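Local coordinates for putative Acetyltransferase (Pyrococcus horikoshii, PDB 3DDD), which binds coenzyme A and probably acts as an acyltransferase of the GNAT family, at residues E59-G64 with R183-E188. Residues are numbered along the deposited sequence; the frame is centred on the assembly and turned at random.
Sequences EVQPDG and RIRVLE
Val60, in the last turn of helix 47-60, meets Val186 and Arg185 in the first turn of helix 184-192. CG1 of Val60 presses on CG2 of Val186 at 3.5 Å, tight for two methyl carbons, while CG2 of Val60 lies more loosely against CA of Val186. This Val60 CG1 also rests 3.6 Å from Arg185 NH2, so the methyl borders the guanidinium as well as the apolar patch, which Phe81 and Ala189 extend. The carbonyl of Val60, at the helix C-terminus, is gripped side-on by Arg185: NE and NH2 each donate to O over 2.9 Å. Both bonds keep the oxygen within a few degrees of the guanidinium plane, but NE comes in on a carbonyl lone pair whereas NH2 stands 49° above the carbonyl plane. An extended chain from CG to NE carries the Arg185 head across to this helix end, where the carbonyl dipole probably favours the positive charge. The contact joins the two GNAT-family regions of the chain, away from the coenzyme A site. After Val60 the chain leaves helical geometry at Gln61 and enters a type I beta turn ending at Gly64. Gln61 OE1 sits 2.9 Å from Arg185 NH2 at an angle too poor for a hydrogen bond, the amide turned 78° from the guanidinium; OE1 instead accepts from Phe82 N, and Arg185 NH1 donates to Phe82 O. At the other end of the amide, Gln61 NE2 gives an almost straight 2.9 Å bond, in the amide plane, to Asp63 OD1 within the turn, helping to fix the rotation of the amide.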
loop_
_atom_site.group_PDB
_atom_site.type_symbol
_atom_site.label_atom_id
_atom_site.label_comp_id
_atom_site.label_asym_id
_atom_site.label_seq_id
_atom_site.Cartn_x
_atom_site.Cartn_y
_atom_site.Cartn_z
ATOM N N GLU A 59 -8.686 -6.802 7.613
ATOM C CA GLU A 59 -9.878 -7.170 6.850
ATOM C C GLU A 59 -9.520 -7.643 5.428
ATOM O O GLU A 59 -10.115 -8.567 4.904
ATOM C CB GLU A 59 -10.854 -5.994 6.739
ATOM C CG GLU A 59 -11.893 -5.970 7.820
ATOM C CD GLU A 59 -12.897 -4.844 7.658
ATOM O OE1 GLU A 59 -13.129 -4.367 6.509
ATOM O OE2 GLU A 59 -13.457 -4.438 8.706
ATOM N N VAL A 60 -8.588 -6.947 4.790
ATOM C CA VAL A 60 -8.134 -7.309 3.452
ATOM C C VAL A 60 -7.443 -8.686 3.486
ATOM O O VAL A 60 -7.683 -9.538 2.623
ATOM C CB VAL A 60 -7.251 -6.175 2.867
ATOM C CG1 VAL A 60 -6.608 -6.560 1.551
ATOM C CG2 VAL A 60 -8.121 -4.886 2.697
ATOM N N GLN A 61 -6.617 -8.931 4.494
ATOM C CA GLN A 61 -5.896 -10.202 4.574
ATOM C C GLN A 61 -5.793 -10.659 6.013
ATOM O O GLN A 61 -4.812 -10.378 6.699
ATOM C CB GLN A 61 -4.525 -10.088 3.912
ATOM C CG GLN A 61 -3.901 -11.454 3.536
ATOM C CD GLN A 61 -4.629 -12.161 2.398
ATOM O OE1 GLN A 61 -4.756 -11.624 1.303
ATOM N NE2 GLN A 61 -5.090 -13.378 2.656
ATOM N N PRO A 62 -6.862 -11.309 6.515
ATOM C CA PRO A 62 -6.896 -11.685 7.941
ATOM C C PRO A 62 -5.719 -12.490 8.454
ATOM O O PRO A 62 -5.326 -12.336 9.619
ATOM C CB PRO A 62 -8.215 -12.456 8.074
ATOM C CG PRO A 62 -9.097 -11.868 6.978
ATOM C CD PRO A 62 -8.132 -11.618 5.813
ATOM N N ASP A 63 -5.177 -13.345 7.600
ATOM C CA ASP A 63 -4.022 -14.181 7.907
ATOM C C ASP A 63 -2.766 -13.650 7.232
ATOM O O ASP A 63 -1.838 -14.393 6.914
ATOM C CB ASP A 63 -4.266 -15.627 7.449
ATOM C CG ASP A 63 -4.658 -15.738 5.957
ATOM O OD1 ASP A 63 -4.829 -14.709 5.262
ATOM O OD2 ASP A 63 -4.820 -16.878 5.481
ATOM N N GLY A 64 -2.712 -12.352 7.014
ATOM C CA GLY A 64 -1.607 -11.796 6.236
ATOM C C GLY A 64 -0.488 -11.214 7.048
ATOM O O GLY A 64 0.529 -10.851 6.501
ATOM N N ARG A 183 -8.365 -6.081 -7.056
ATOM C CA ARG A 183 -8.213 -5.581 -5.678
ATOM C C ARG A 183 -9.479 -4.870 -5.183
ATOM O O ARG A 183 -9.424 -4.020 -4.312
ATOM C CB ARG A 183 -7.038 -4.613 -5.578
ATOM C CG ARG A 183 -7.116 -3.482 -6.607
ATOM C CD ARG A 183 -6.522 -2.228 -6.140
ATOM N NE ARG A 183 -6.399 -1.340 -7.272
ATOM C CZ ARG A 183 -5.388 -0.520 -7.508
ATOM N NH1 ARG A 183 -4.440 -0.367 -6.635
ATOM N NH2 ARG A 183 -5.382 0.212 -8.620
ATOM N N ILE A 184 -10.627 -5.247 -5.715
ATOM C CA ILE A 184 -11.873 -4.570 -5.409
ATOM C C ILE A 184 -12.212 -4.704 -3.931
ATOM O O ILE A 184 -12.854 -3.817 -3.359
ATOM C CB ILE A 184 -13.017 -5.124 -6.298
ATOM C CG1 ILE A 184 -12.755 -4.761 -7.762
ATOM C CG2 ILE A 184 -14.433 -4.642 -5.807
ATOM C CD1 ILE A 184 -12.382 -3.283 -8.026
ATOM N N ARG A 185 -11.792 -5.805 -3.309
ATOM C CA ARG A 185 -12.068 -6.021 -1.884
ATOM C C ARG A 185 -11.338 -5.013 -1.005
ATOM O O ARG A 185 -11.774 -4.676 0.069
ATOM C CB ARG A 185 -11.778 -7.469 -1.475
ATOM C CG ARG A 185 -10.324 -7.815 -1.278
ATOM C CD ARG A 185 -10.228 -9.211 -0.631
ATOM N NE ARG A 185 -8.935 -9.414 -0.010
ATOM C CZ ARG A 185 -7.820 -9.690 -0.681
ATOM N NH1 ARG A 185 -7.842 -9.818 -1.993
ATOM N NH2 ARG A 185 -6.661 -9.821 -0.033
ATOM N N VAL A 186 -10.232 -4.492 -1.495
ATOM C CA VAL A 186 -9.507 -3.448 -0.799
ATOM C C VAL A 186 -10.284 -2.120 -0.883
ATOM O O VAL A 186 -10.543 -1.461 0.139
ATOM C CB VAL A 186 -8.061 -3.346 -1.369
ATOM C CG1 VAL A 186 -7.230 -2.374 -0.567
ATOM C CG2 VAL A 186 -7.428 -4.728 -1.299
ATOM N N LEU A 187 -10.666 -1.732 -2.095
ATOM C CA LEU A 187 -11.521 -0.550 -2.276
ATOM C C LEU A 187 -12.749 -0.626 -1.363
ATOM O O LEU A 187 -13.040 0.307 -0.645
ATOM C CB LEU A 187 -11.952 -0.390 -3.747
ATOM C CG LEU A 187 -10.954 0.368 -4.630
ATOM C CD1 LEU A 187 -9.682 -0.447 -4.861
ATOM C CD2 LEU A 187 -11.615 0.723 -5.934
ATOM N N GLU A 188 -13.435 -1.760 -1.379
ATOM C CA GLU A 188 -14.606 -1.977 -0.528
ATOM C C GLU A 188 -14.359 -1.783 0.975
ATOM O O GLU A 188 -15.210 -1.247 1.666
ATOM C CB GLU A 188 -15.129 -3.403 -0.743
ATOM C CG GLU A 188 -16.041 -3.574 -1.930
ATOM C CD GLU A 188 -16.217 -5.046 -2.364
ATOM O OE1 GLU A 188 -15.605 -5.959 -1.764
ATOM O OE2 GLU A 188 -16.977 -5.287 -3.314
#